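Local coordinates for SWD1-like protein (Myceliophthora thermophila, PDB 6E29), which probably serves, through this WD-repeat beta-propeller domain, as a structural subunit of the COMPASS histone H3 methyltransferase complex, at residues Thr20-Ser25 with Thr336-Ile341; Leu272-Val277 with Val286-Tyr291; Thr290-Glu295 with Lys314-Val319; Arg308-Pro313 with Asn340-Thr345. All coordinates share one frame; numbering follows the deposited sequence. Where two conformers were deposited one is given.

Contact 1: Thr20-Ser25 with Thr336-Ile341; sequences TNTIRS and TGRINI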
loop_
_atom_site.group_PDB
_atom_site.type_symbol
_atom_site.label_atom_id
_atom_site.label_comp_id
_atom_site.label_asym_id
_atom_site.label_seq_id
_atom_site.Cartn_x
_atom_site.Cartn_y
_atom_site.Cartn_z
ATOM N N THR B 20 -17.731 10.618 13.388
ATOM C CA THR B 20 -18.448 11.692 12.706
ATOM C C THR B 20 -19.296 11.174 11.565
ATOM O O THR B 20 -20.302 11.792 11.215
ATOM C CB THR B 20 -17.450 12.743 12.174
ATOM O OG1 THR B 20 -16.583 12.143 11.198
ATOM C CG2 THR B 20 -16.616 13.244 13.289
ATOM N N ASN B 21 -18.913 10.051 10.981
ATOM C CA ASN B 21 -19.638 9.501 9.855
ATOM C C ASN B 21 -19.487 7.996 9.853
ATOM O O ASN B 21 -18.445 7.463 10.251
ATOM C CB ASN B 21 -19.118 10.093 8.538
ATOM C CG ASN B 21 -19.349 11.568 8.460
ATOM O OD1 ASN B 21 -18.465 12.356 8.790
ATOM N ND2 ASN B 21 -20.572 11.956 8.093
ATOM N N THR B 22 -20.561 7.320 9.472
ATOM C CA THR B 22 -20.551 5.896 9.159
ATOM C C THR B 22 -21.225 5.809 7.805
ATOM O O THR B 22 -22.340 6.307 7.639
ATOM C CB THR B 22 -21.305 5.022 10.184
ATOM O OG1 THR B 22 -20.770 5.164 11.521
ATOM C CG2 THR B 22 -21.220 3.572 9.767
ATOM N N ILE B 23 -20.559 5.226 6.827
ATOM C CA ILE B 23 -21.188 5.089 5.518
ATOM C C ILE B 23 -21.050 3.649 5.059
ATOM O O ILE B 23 -20.172 2.904 5.500
ATOM C CB ILE B 23 -20.578 6.061 4.490
ATOM C CG1 ILE B 23 -19.066 5.775 4.324
ATOM C CG2 ILE B 23 -20.878 7.519 4.932
ATOM C CD1 ILE B 23 -18.326 6.691 3.378
ATOM N N ARG B 24 -21.931 3.255 4.158
ATOM C CA ARG B 24 -21.840 1.892 3.654
ATOM C C ARG B 24 -22.397 1.844 2.255
ATOM O O ARG B 24 -23.519 2.305 2.011
ATOM C CB ARG B 24 -22.568 0.877 4.551
ATOM C CG ARG B 24 -22.186 -0.585 4.222
ATOM C CD ARG B 24 -23.070 -1.621 4.935
ATOM N NE ARG B 24 -22.580 -2.983 4.698
ATOM C CZ ARG B 24 -22.883 -3.728 3.640
ATOM N NH1 ARG B 24 -23.693 -3.259 2.700
ATOM N NH2 ARG B 24 -22.384 -4.948 3.515
ATOM N N SER B 25 -21.597 1.292 1.342
ATOM C CA SER B 25 -22.110 0.888 0.039
ATOM C C SER B 25 -21.484 -0.472 -0.268
ATOM O O SER B 25 -20.306 -0.548 -0.603
ATOM C CB SER B 25 -21.786 1.926 -1.033
ATOM O OG SER B 25 -22.187 1.442 -2.307
ATOM N N THR B 336 -18.912 -6.152 8.826
ATOM C CA THR B 336 -20.050 -5.451 8.234
ATOM C C THR B 336 -19.718 -4.753 6.929
ATOM O O THR B 336 -20.640 -4.417 6.173
ATOM C CB THR B 336 -20.577 -4.385 9.194
ATOM O OG1 THR B 336 -19.576 -3.364 9.348
ATOM C CG2 THR B 336 -20.974 -5.021 10.549
ATOM N N GLY B 337 -18.434 -4.529 6.667
ATOM C CA GLY B 337 -17.975 -3.707 5.569
ATOM C C GLY B 337 -18.354 -2.249 5.645
ATOM O O GLY B 337 -18.241 -1.553 4.633
ATOM N N ARG B 338 -18.799 -1.755 6.804
ATOM C CA ARG B 338 -19.069 -0.336 6.935
ATOM C C ARG B 338 -17.778 0.464 6.994
ATOM O O ARG B 338 -16.764 -0.007 7.509
ATOM C CB ARG B 338 -19.849 -0.066 8.208
ATOM C CG ARG B 338 -21.232 -0.628 8.107
ATOM C CD ARG B 338 -22.129 -0.044 9.133
ATOM N NE ARG B 338 -21.963 -0.653 10.440
ATOM C CZ ARG B 338 -22.702 -1.663 10.881
ATOM N NH1 ARG B 338 -23.628 -2.212 10.093
ATOM N NH2 ARG B 338 -22.504 -2.137 12.102
ATOM N N ILE B 339 -17.859 1.743 6.610
ATOM C CA ILE B 339 -16.726 2.638 6.788
ATOM C C ILE B 339 -17.062 3.589 7.918
ATOM O O ILE B 339 -18.019 4.372 7.817
ATOM C CB ILE B 339 -16.381 3.434 5.517
ATOM C CG1 ILE B 339 -16.073 2.493 4.356
ATOM C CG2 ILE B 339 -15.179 4.342 5.827
ATOM C CD1 ILE B 339 -16.253 3.153 2.979
ATOM N N ASN B 340 -16.270 3.540 8.985
ATOM C CA ASN B 340 -16.391 4.497 10.075
ATOM C C ASN B 340 -15.283 5.534 9.998
ATOM O O ASN B 340 -14.129 5.192 9.727
ATOM C CB ASN B 340 -16.330 3.795 11.425
ATOM C CG ASN B 340 -17.609 3.095 11.748
ATOM O OD1 ASN B 340 -18.566 3.725 12.206
ATOM N ND2 ASN B 340 -17.660 1.786 11.491
ATOM N N ILE B 341 -15.621 6.785 10.296
ATOM C CA ILE B 341 -14.646 7.882 10.269
ATOM C C ILE B 341 -14.606 8.524 11.640
ATOM O O ILE B 341 -15.639 9.039 12.136
ATOM C CB ILE B 341 -14.974 8.933 9.202
ATOM C CG1 ILE B 341 -14.988 8.305 7.809
ATOM C CG2 ILE B 341 -13.951 10.041 9.275
ATOM C CD1 ILE B 341 -15.530 9.288 6.770
HETATM O O HOH W 1 -19.211 0.156 2.430
#

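Contact 2: Leu272-Val277 with Val286-Tyr291; sequences LSWNHV and VAASTY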
loop_
_atom_site.group_PDB
_atom_site.type_symbol
_atom_site.label_atom_id
_atom_site.label_comp_id
_atom_site.label_asym_id
_atom_site.label_seq_id
_atom_site.Cartn_x
_atom_site.Cartn_y
_atom_site.Cartn_z
ATOM N N LEU B 272 0.003 -8.665 20.014
ATOM C CA LEU B 272 -0.958 -8.333 18.963
ATOM C C LEU B 272 -0.289 -8.312 17.598
ATOM O O LEU B 272 0.850 -7.858 17.473
ATOM C CB LEU B 272 -1.592 -6.961 19.215
ATOM C CG LEU B 272 -2.273 -6.829 20.596
ATOM C CD1 LEU B 272 -2.833 -5.431 20.830
ATOM C CD2 LEU B 272 -3.337 -7.898 20.783
ATOM N N SER B 273 -1.007 -8.806 16.588
ATOM C CA SER B 273 -0.622 -8.658 15.193
ATOM C C SER B 273 -1.471 -7.571 14.553
ATOM O O SER B 273 -2.607 -7.325 14.963
ATOM C CB SER B 273 -0.777 -9.969 14.409
ATOM O OG SER B 273 0.040 -10.972 14.955
ATOM N N TRP B 274 -0.877 -6.875 13.580
ATOM C CA TRP B 274 -1.453 -5.672 12.990
ATOM C C TRP B 274 -1.961 -5.957 11.589
ATOM O O TRP B 274 -1.315 -6.651 10.803
ATOM C CB TRP B 274 -0.434 -4.532 12.967
ATOM C CG TRP B 274 0.215 -4.423 14.273
ATOM C CD1 TRP B 274 1.473 -4.775 14.578
ATOM C CD2 TRP B 274 -0.387 -3.944 15.496
ATOM N NE1 TRP B 274 1.725 -4.560 15.916
ATOM C CE2 TRP B 274 0.602 -4.046 16.505
ATOM C CE3 TRP B 274 -1.639 -3.396 15.816
ATOM C CZ2 TRP B 274 0.385 -3.636 17.818
ATOM C CZ3 TRP B 274 -1.870 -2.984 17.163
ATOM C CH2 TRP B 274 -0.862 -3.116 18.137
ATOM N N ASN B 275 -3.164 -5.500 11.317
ATOM C CA ASN B 275 -3.797 -5.859 10.069
ATOM C C ASN B 275 -3.387 -4.872 8.966
ATOM O O ASN B 275 -2.802 -5.266 7.952
ATOM C CB ASN B 275 -5.299 -5.879 10.296
ATOM C CG ASN B 275 -5.993 -6.721 9.347
ATOM O OD1 ASN B 275 -5.469 -7.007 8.273
ATOM N ND2 ASN B 275 -7.204 -7.103 9.686
ATOM N N HIS B 276 -3.664 -3.582 9.170
ATOM C CA HIS B 276 -3.269 -2.535 8.245
ATOM C C HIS B 276 -2.754 -1.351 9.050
ATOM O O HIS B 276 -3.072 -1.198 10.228
ATOM C CB HIS B 276 -4.457 -2.155 7.327
ATOM C CG HIS B 276 -4.675 -3.147 6.232
ATOM N ND1 HIS B 276 -5.621 -4.148 6.284
ATOM C CD2 HIS B 276 -3.969 -3.360 5.095
ATOM C CE1 HIS B 276 -5.524 -4.904 5.201
ATOM N NE2 HIS B 276 -4.519 -4.458 4.471
ATOM N N VAL B 277 -1.953 -0.503 8.398
ATOM C CA VAL B 277 -1.365 0.648 9.062
ATOM C C VAL B 277 -1.481 1.841 8.130
ATOM O O VAL B 277 -1.627 1.679 6.915
ATOM C CB VAL B 277 0.112 0.441 9.407
ATOM C CG1 VAL B 277 0.192 -0.752 10.459
ATOM C CG2 VAL B 277 0.938 0.104 8.097
ATOM N N VAL B 286 1.001 7.361 13.561
ATOM C CA VAL B 286 0.833 6.066 12.895
ATOM C C VAL B 286 -0.381 5.388 13.536
ATOM O O VAL B 286 -0.435 5.260 14.757
ATOM C CB VAL B 286 2.094 5.179 13.066
ATOM C CG1 VAL B 286 1.825 3.772 12.533
ATOM C CG2 VAL B 286 3.316 5.825 12.309
ATOM N N ALA B 287 -1.319 4.917 12.713
ATOM C CA ALA B 287 -2.463 4.150 13.204
ATOM C C ALA B 287 -2.375 2.727 12.668
ATOM O O ALA B 287 -1.780 2.484 11.602
ATOM C CB ALA B 287 -3.793 4.767 12.774
ATOM N N ALA B 288 -2.970 1.793 13.406
ATOM C CA ALA B 288 -3.082 0.420 12.929
ATOM C C ALA B 288 -4.383 -0.196 13.425
ATOM O O ALA B 288 -4.794 0.042 14.568
ATOM C CB ALA B 288 -1.914 -0.435 13.434
ATOM N N SER B 289 -4.932 -1.094 12.626
ATOM C CA SER B 289 -5.956 -2.042 13.056
ATOM C C SER B 289 -5.310 -3.355 13.492
ATOM O O SER B 289 -4.191 -3.686 13.100
ATOM C CB SER B 289 -6.936 -2.331 11.926
ATOM O OG SER B 289 -6.208 -2.749 10.771
ATOM N N THR B 290 -6.054 -4.119 14.287
ATOM C CA THR B 290 -5.533 -5.254 15.043
ATOM C C THR B 290 -6.214 -6.526 14.585
ATOM O O THR B 290 -7.451 -6.587 14.557
ATOM C CB THR B 290 -5.800 -5.039 16.533
ATOM O OG1 THR B 290 -5.541 -3.672 16.854
ATOM C CG2 THR B 290 -4.881 -5.951 17.379
ATOM N N TYR B 291 -5.411 -7.528 14.204
ATOM C CA TYR B 291 -5.940 -8.844 13.868
ATOM C C TYR B 291 -6.689 -9.416 15.051
ATOM O O TYR B 291 -6.216 -9.340 16.187
ATOM C CB TYR B 291 -4.810 -9.820 13.491
ATOM C CG TYR B 291 -4.473 -9.804 12.018
ATOM C CD1 TYR B 291 -3.185 -9.504 11.573
ATOM C CD2 TYR B 291 -5.454 -10.059 11.066
ATOM C CE1 TYR B 291 -2.885 -9.474 10.222
ATOM C CE2 TYR B 291 -5.167 -10.031 9.721
ATOM C CZ TYR B 291 -3.896 -9.727 9.311
ATOM O OH TYR B 291 -3.651 -9.715 7.978
HETATM O O HOH W 2 -3.439 -9.892 17.263
#

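Contact 3: Thr290-Glu295 with Lys314-Val319; sequences TYNNHE and KEEQGV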
loop_
_atom_site.group_PDB
_atom_site.type_symbol
_atom_site.label_atom_id
_atom_site.label_comp_id
_atom_site.label_asym_id
_atom_site.label_seq_id
_atom_site.Cartn_x
_atom_site.Cartn_y
_atom_site.Cartn_z
ATOM N N THR B 290 -6.054 -4.119 14.287
ATOM C CA THR B 290 -5.533 -5.254 15.043
ATOM C C THR B 290 -6.214 -6.526 14.585
ATOM O O THR B 290 -7.451 -6.587 14.557
ATOM C CB THR B 290 -5.800 -5.039 16.533
ATOM O OG1 THR B 290 -5.541 -3.672 16.854
ATOM C CG2 THR B 290 -4.881 -5.951 17.379
ATOM N N TYR B 291 -5.411 -7.528 14.204
ATOM C CA TYR B 291 -5.940 -8.844 13.868
ATOM C C TYR B 291 -6.689 -9.416 15.051
ATOM O O TYR B 291 -6.216 -9.340 16.187
ATOM C CB TYR B 291 -4.810 -9.820 13.491
ATOM C CG TYR B 291 -4.473 -9.804 12.018
ATOM C CD1 TYR B 291 -3.185 -9.504 11.573
ATOM C CD2 TYR B 291 -5.454 -10.059 11.066
ATOM C CE1 TYR B 291 -2.885 -9.474 10.222
ATOM C CE2 TYR B 291 -5.167 -10.031 9.721
ATOM C CZ TYR B 291 -3.896 -9.727 9.311
ATOM O OH TYR B 291 -3.651 -9.715 7.978
ATOM N N ASN B 292 -7.837 -10.030 14.765
ATOM C CA ASN B 292 -8.667 -10.716 15.756
ATOM C C ASN B 292 -9.036 -9.860 16.967
ATOM O O ASN B 292 -9.334 -10.398 18.029
ATOM C CB ASN B 292 -8.026 -12.034 16.207
ATOM C CG ASN B 292 -8.180 -13.115 15.173
ATOM O OD1 ASN B 292 -8.678 -12.859 14.069
ATOM N ND2 ASN B 292 -7.784 -14.337 15.518
ATOM N N ASN B 293 -9.080 -8.537 16.827
ATOM C CA ASN B 293 -9.522 -7.665 17.924
ATOM C C ASN B 293 -10.232 -6.463 17.318
ATOM O O ASN B 293 -10.092 -6.175 16.124
ATOM C CB ASN B 293 -8.346 -7.155 18.778
ATOM C CG ASN B 293 -7.649 -8.275 19.586
ATOM O OD1 ASN B 293 -6.738 -8.975 19.097
ATOM N ND2 ASN B 293 -8.033 -8.390 20.842
ATOM N N HIS B 294 -10.932 -5.713 18.162
ATOM C CA HIS B 294 -11.740 -4.635 17.591
ATOM C C HIS B 294 -11.045 -3.278 17.599
ATOM O O HIS B 294 -11.469 -2.371 16.876
ATOM C CB HIS B 294 -13.094 -4.553 18.343
ATOM C CG HIS B 294 -12.957 -4.237 19.801
ATOM N ND1 HIS B 294 -12.551 -5.171 20.732
ATOM C CD2 HIS B 294 -13.148 -3.081 20.485
ATOM C CE1 HIS B 294 -12.511 -4.609 21.929
ATOM N NE2 HIS B 294 -12.873 -3.342 21.809
ATOM N N GLU B 295 -9.963 -3.132 18.342
ATOM C CA GLU B 295 -9.372 -1.826 18.584
ATOM C C GLU B 295 -8.560 -1.301 17.409
ATOM O O GLU B 295 -8.033 -2.043 16.565
ATOM C CB GLU B 295 -8.488 -1.897 19.835
ATOM C CG GLU B 295 -9.297 -2.198 21.078
ATOM C CD GLU B 295 -9.141 -3.630 21.577
ATOM O OE1 GLU B 295 -9.432 -3.864 22.754
ATOM O OE2 GLU B 295 -8.704 -4.504 20.803
ATOM N N LYS B 314 -18.180 -2.706 17.811
ATOM C CA LYS B 314 -17.632 -3.962 18.280
ATOM C C LYS B 314 -17.221 -4.828 17.102
ATOM O O LYS B 314 -17.638 -5.987 17.029
ATOM C CB LYS B 314 -18.636 -4.690 19.190
ATOM C CG LYS B 314 -20.074 -4.790 18.670
ATOM C CD LYS B 314 -20.933 -5.759 19.521
ATOM C CE LYS B 314 -22.391 -5.290 19.567
ATOM N NZ LYS B 314 -22.549 -3.970 20.277
ATOM N N GLU B 315 -16.407 -4.319 16.167
ATOM C CA GLU B 315 -15.987 -5.264 15.148
ATOM C C GLU B 315 -14.525 -5.099 14.779
ATOM O O GLU B 315 -13.927 -4.021 14.897
ATOM C CB GLU B 315 -16.879 -5.213 13.890
ATOM C CG GLU B 315 -16.627 -4.091 12.933
ATOM C CD GLU B 315 -17.511 -4.168 11.698
ATOM O OE1 GLU B 315 -17.414 -5.135 10.908
ATOM O OE2 GLU B 315 -18.354 -3.254 11.554
ATOM N N GLU B 316 -13.962 -6.217 14.343
ATOM C CA GLU B 316 -12.611 -6.197 13.802
ATOM C C GLU B 316 -12.522 -5.243 12.606
ATOM O O GLU B 316 -13.386 -5.245 11.727
ATOM C CB GLU B 316 -12.211 -7.620 13.381
ATOM C CG GLU B 316 -10.702 -7.772 13.181
ATOM C CD GLU B 316 -10.256 -9.203 12.882
ATOM O OE1 GLU B 316 -9.131 -9.386 12.319
ATOM O OE2 GLU B 316 -11.036 -10.139 13.213
ATOM N N GLN B 317 -11.449 -4.433 12.562
ATOM C CA GLN B 317 -11.253 -3.455 11.501
ATOM C C GLN B 317 -10.146 -3.917 10.544
ATOM O O GLN B 317 -9.173 -4.554 10.953
ATOM C CB GLN B 317 -10.871 -2.088 12.083
ATOM C CG GLN B 317 -11.865 -1.599 13.135
ATOM C CD GLN B 317 -13.172 -1.183 12.497
ATOM O OE1 GLN B 317 -13.197 -0.757 11.350
ATOM N NE2 GLN B 317 -14.257 -1.310 13.233
ATOM N N GLY B 318 -10.300 -3.580 9.266
ATOM C CA GLY B 318 -9.320 -3.923 8.259
ATOM C C GLY B 318 -8.532 -2.730 7.781
ATOM O O GLY B 318 -7.690 -2.180 8.509
ATOM N N VAL B 319 -8.766 -2.330 6.523
ATOM C CA VAL B 319 -7.958 -1.251 5.937
ATOM C C VAL B 319 -8.292 0.045 6.631
ATOM O O VAL B 319 -9.474 0.348 6.842
ATOM C CB VAL B 319 -8.225 -1.132 4.427
ATOM C CG1 VAL B 319 -7.814 0.262 3.874
ATOM C CG2 VAL B 319 -7.463 -2.247 3.685
HETATM O O HOH W 3 -9.044 -3.970 14.607
#

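Contact 4: Arg308-Pro313 with Asn340-Thr345; sequences RMLEGP and NIWSVT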
loop_
_atom_site.group_PDB
_atom_site.type_symbol
_atom_site.label_atom_id
_atom_site.label_comp_id
_atom_site.label_asym_id
_atom_site.label_seq_id
_atom_site.Cartn_x
_atom_site.Cartn_y
_atom_site.Cartn_z
ATOM N N ARG B 308 -3.461 6.792 21.719
ATOM C CA ARG B 308 -4.892 6.525 21.749
ATOM C C ARG B 308 -5.140 5.077 21.390
ATOM O O ARG B 308 -4.512 4.551 20.477
ATOM C CB ARG B 308 -5.621 7.420 20.735
ATOM C CG ARG B 308 -7.080 7.433 20.958
ATOM C CD ARG B 308 -7.404 8.331 22.109
ATOM N NE ARG B 308 -8.652 9.034 21.831
ATOM C CZ ARG B 308 -9.842 8.691 22.320
ATOM N NH1 ARG B 308 -9.973 7.659 23.151
ATOM N NH2 ARG B 308 -10.908 9.398 21.964
ATOM N N MET B 309 -6.080 4.447 22.084
ATOM C CA MET B 309 -6.654 3.198 21.603
ATOM C C MET B 309 -8.140 3.447 21.343
ATOM O O MET B 309 -8.872 3.837 22.259
ATOM C CB MET B 309 -6.454 2.098 22.639
ATOM C CG MET B 309 -6.885 0.736 22.185
ATOM S SD MET B 309 -6.890 -0.372 23.604
ATOM C CE MET B 309 -5.433 0.271 24.448
ATOM N N LEU B 310 -8.593 3.222 20.110
ATOM C CA LEU B 310 -10.011 3.435 19.769
ATOM C C LEU B 310 -10.751 2.110 19.843
ATOM O O LEU B 310 -10.262 1.104 19.347
ATOM C CB LEU B 310 -10.158 4.027 18.365
ATOM C CG LEU B 310 -9.439 5.354 18.196
ATOM C CD1 LEU B 310 -9.589 5.851 16.747
ATOM C CD2 LEU B 310 -9.892 6.388 19.276
ATOM N N GLU B 311 -11.924 2.103 20.479
ATOM C CA GLU B 311 -12.783 0.921 20.458
ATOM C C GLU B 311 -13.911 1.020 19.430
ATOM O O GLU B 311 -14.296 0.003 18.844
ATOM C CB GLU B 311 -13.351 0.677 21.856
ATOM C CG GLU B 311 -12.213 0.510 22.888
ATOM C CD GLU B 311 -12.544 -0.461 24.018
ATOM O OE1 GLU B 311 -12.420 -0.079 25.202
ATOM O OE2 GLU B 311 -12.930 -1.611 23.728
ATOM N N GLY B 312 -14.418 2.224 19.159
ATOM C CA GLY B 312 -15.449 2.413 18.164
ATOM C C GLY B 312 -16.534 1.382 18.323
ATOM O O GLY B 312 -16.982 1.115 19.435
ATOM N N PRO B 313 -16.900 0.709 17.237
ATOM C CA PRO B 313 -17.902 -0.354 17.348
ATOM C C PRO B 313 -17.352 -1.685 17.853
ATOM O O PRO B 313 -16.210 -1.819 18.306
ATOM C CB PRO B 313 -18.437 -0.470 15.916
ATOM C CG PRO B 313 -17.312 -0.064 15.063
ATOM C CD PRO B 313 -16.562 1.008 15.831
ATOM N N ASN B 340 -16.270 3.540 8.985
ATOM C CA ASN B 340 -16.391 4.497 10.075
ATOM C C ASN B 340 -15.283 5.534 9.998
ATOM O O ASN B 340 -14.129 5.192 9.727
ATOM C CB ASN B 340 -16.330 3.795 11.425
ATOM C CG ASN B 340 -17.609 3.095 11.748
ATOM O OD1 ASN B 340 -18.566 3.725 12.206
ATOM N ND2 ASN B 340 -17.660 1.786 11.491
ATOM N N ILE B 341 -15.621 6.785 10.296
ATOM C CA ILE B 341 -14.646 7.882 10.269
ATOM C C ILE B 341 -14.606 8.524 11.640
ATOM O O ILE B 341 -15.639 9.039 12.136
ATOM C CB ILE B 341 -14.974 8.933 9.202
ATOM C CG1 ILE B 341 -14.988 8.305 7.809
ATOM C CG2 ILE B 341 -13.951 10.041 9.275
ATOM C CD1 ILE B 341 -15.530 9.288 6.770
ATOM N N TRP B 342 -13.453 8.414 12.290
ATOM C CA TRP B 342 -13.201 9.024 13.587
ATOM C C TRP B 342 -12.624 10.411 13.421
ATOM O O TRP B 342 -11.739 10.617 12.592
ATOM C CB TRP B 342 -12.143 8.242 14.388
ATOM C CG TRP B 342 -12.601 7.034 15.059
ATOM C CD1 TRP B 342 -12.891 6.886 16.396
ATOM C CD2 TRP B 342 -12.798 5.751 14.463
ATOM N NE1 TRP B 342 -13.251 5.590 16.659
ATOM C CE2 TRP B 342 -13.216 4.870 15.497
ATOM C CE3 TRP B 342 -12.682 5.258 13.163
ATOM C CZ2 TRP B 342 -13.521 3.542 15.262
ATOM C CZ3 TRP B 342 -12.973 3.947 12.935
ATOM C CH2 TRP B 342 -13.373 3.089 13.980
ATOM N N SER B 343 -13.032 11.319 14.292
ATOM C CA SER B 343 -12.351 12.600 14.487
ATOM C C SER B 343 -11.354 12.429 15.634
ATOM O O SER B 343 -11.754 12.257 16.780
ATOM C CB SER B 343 -13.358 13.705 14.796
ATOM O OG SER B 343 -13.836 14.254 13.593
ATOM N N VAL B 344 -10.061 12.511 15.335
ATOM C CA VAL B 344 -8.992 12.146 16.283
ATOM C C VAL B 344 -8.344 13.407 16.852
ATOM O O VAL B 344 -7.655 14.134 16.135
ATOM C CB VAL B 344 -7.925 11.283 15.595
ATOM C CG1 VAL B 344 -6.951 10.739 16.619
ATOM C CG2 VAL B 344 -8.587 10.159 14.815
ATOM N N THR B 345 -8.491 13.626 18.152
ATOM C CA THR B 345 -7.854 14.752 18.841
ATOM C C THR B 345 -6.547 14.404 19.607
ATOM O O THR B 345 -6.292 13.257 20.010
ATOM C CB THR B 345 -8.838 15.378 19.826
ATOM O OG1 THR B 345 -9.982 15.856 19.102
ATOM C CG2 THR B 345 -8.189 16.534 20.578
#

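Contact 1: Thr20-Ser25 with Thr336-Ile341
Arg24 takes hold of a single backbone oxygen, that of Thr336, with two of its nitrogens side-on. NE of Arg24 lies 2.8 Å from Thr336 O and meets it nearly along the C=O axis, while NH2 of Arg24 makes a longer bond of 3.2 Å to the same Thr336 O. The acceptor sits in the guanidinium plane, at its edge, and this fixes the rotation of the flat group. CG of Arg24 is anti to the backbone N (chi1 -166°), and the chain then runs extended to NE, its CD passing 3.8 Å from Arg338 CG. The two guanidinium planes are turned 62° apart and their charged atoms do not touch.

Further along, the segments form a regular antiparallel ladder. Ile23 and Ile339 exchange a backbone pair, and Asn21 O and Thr20 N continue the bonding to Ile341. Thr22 and Asn340 form a non-hydrogen-bonded pair; their side chains lie side by side, pointing the same way, and OG1 of Thr22 donates to Asn340 OD1 at 2.7 Å from above the carbonyl plane. On the other face, CG1 of Ile23 rests 3.8 Å from Ile339 CB. Beyond the ladder, a water accepts from Ser25 N and lies within donating range of Gly337 O.

This is the Velcro closure of a beta-propeller: strand 19-23, from the start of the chain, is the outermost strand of a blade whose others, 339-343, 328-333 and 317-322, come from its end. Ile23 and Ile341 also touch Met57, and Ile339 touches Ala330 of strand 328-333 in its own blade and Val31 of strand 28-33 in the next.

Contact 2: Leu272-Val277 with Val286-Tyr291
With CG anti to the backbone N (chi1 -156°), Asn275 carries its amide over one face of the Tyr291 ring; Ser289, its OG between N and the carbonyl carbon (chi1 54°), turns its hydroxyl to the backbone of His276. In the conformer of Tyr291 given here, one of two, the amide and ring planes are 26° apart and stacked, with CG of Asn275 3.4 Å from Tyr291 CE2, offset toward the rim. CA of Asn275 adds a CH-pi contact, 4.0 Å from the centroid of the same Tyr291 ring. An alanine in place of Asn275 would keep CB and CA but lose the stacked amide, and would probably leave the Tyr291 ring freer to turn.

The segments belong to the hairpin of strands 274-279 and 285-290, the first two strands of one propeller blade, and the pairing slips by one residue between Trp274 and Val277: a beta bulge at the corner of the chain. Around it, Asn275 N donates to Ser289 O at 2.7 Å, His276 O accepts from Ser289 N, and His276 N reaches Ser289 OG at 3.1 Å. That hydroxyl has a second partner in Gly318 O, on the next blade.

On the opposite side of the hairpin from Ser289, Ala288 CB lies 3.8 Å from Trp274 CE3 and 3.7 Å from Val277 CG1. Tyr297 and Trp299 meet the Trp274 ring edge-to-face, and its NE1 bonds to Arg237 O.

Contact 3: Thr290-Glu295 with Lys314-Val319
Glu316 makes the close part of this contact: OE1 accepts from Asn292 N at 2.8 Å, the N-H arriving from above the carboxylate plane. CG of Glu316 is anti to the backbone N (chi1 -164°), and the chain continues extended beneath the turn. On the way its CG passes 3.4 Å from Asn293 O, and that oxygen is also met by the CA-H of Glu316. The turn itself is a type II beta turn from Thr290 to Asn293, with Asn292 at its third position; the bond that closes it, Asn293 N to Thr290 O, is weak. Between the turn and the start of strand 317-322, one water ties the two segments together: it accepts from Thr290 N at 3.0 Å and from Gln317 N at 3.2 Å, with Asn293 O and Glu295 O both within range of its protons.

The other side is looser. The Asn292 side chain is exposed, its OD1 no closer than 3.7 Å to Glu316 OE2, and the two flat groups stand 86° apart. At the far end CB of His294 rests 3.6 Å from Glu315 O, while the imidazole leads away and finds Glu311 through NE2. Lys314 is exposed and poorly ordered.

An alanine at Glu316 would probably leave Asn292 N without its acceptor and open a gap beside Asn293 O where the chain now lies. Between these two blades of the propeller, then, the joint is mainly polar: backbone groups of the turn are answered by one carboxylate and one water, more than by apolar packing.

Contact 4: Arg308-Pro313 with Asn340-Thr345
Leu310 and Trp342 make the main apolar contact, their side chains sliding past each other in opposite directions. CD1 of Leu310 stands over one face of the indole, 3.5 Å from the centroid of the five-membered ring of Trp342 and only 13° off its normal, a clear CH-pi contact. Trp342 CG is anti to the carbonyl carbon (chi1 -79°); the indole beyond it reaches the end of strand 306-310, and two neighbouring blades of the propeller meet here through side chains.

Backbone and proline carbons touch the six-membered ring. CA of Gly312 comes to its edge, near the ring plane, 3.7 Å from Trp342 CZ2; a beta carbon on Gly312 would run into that atom, and the positive phi of 46° also suits a glycine. CD of Pro313 lies 4.0 Å from the same CZ2 of Trp342. The next ring carbon, CG of Pro313, passes Asn340 ND2 at 4.0 Å.

Polar groups are served from outside the pair. NE1 of Trp342 donates to Glu17, whose carboxylate also accepts from the backbone N of Glu311 and of Gly312. The chemistry is therefore one of fit: methyl, glycine and proline carbons hold the indole in place, while a single carboxylate, probably polarised by the N-H groups around it, satisfies the nitrogen of Trp342 and the turn beside it.

Overall arrangement
Contacts 2 and 4 are mostly buried, contacts 1 and 3 only partly so. Contact 2 is internal to one blade, a hairpin nearest the chain's centre; contact 1 is also within a blade, but joins the two ends of the chain on the rim. Contacts 3 and 4 both link these two adjacent blades, contact 3 by polar turn chemistry and contact 4 by an indole among aliphatic carbons. Contacts 1 and 4 share Asn340 and Ile341 on strand 339-343; contacts 2 and 3 share Thr290 and Tyr291. Side-chain bonds join them further: Thr336 to Glu315 between contacts 1 and 3, His294 to Glu311 between contacts 3 and 4.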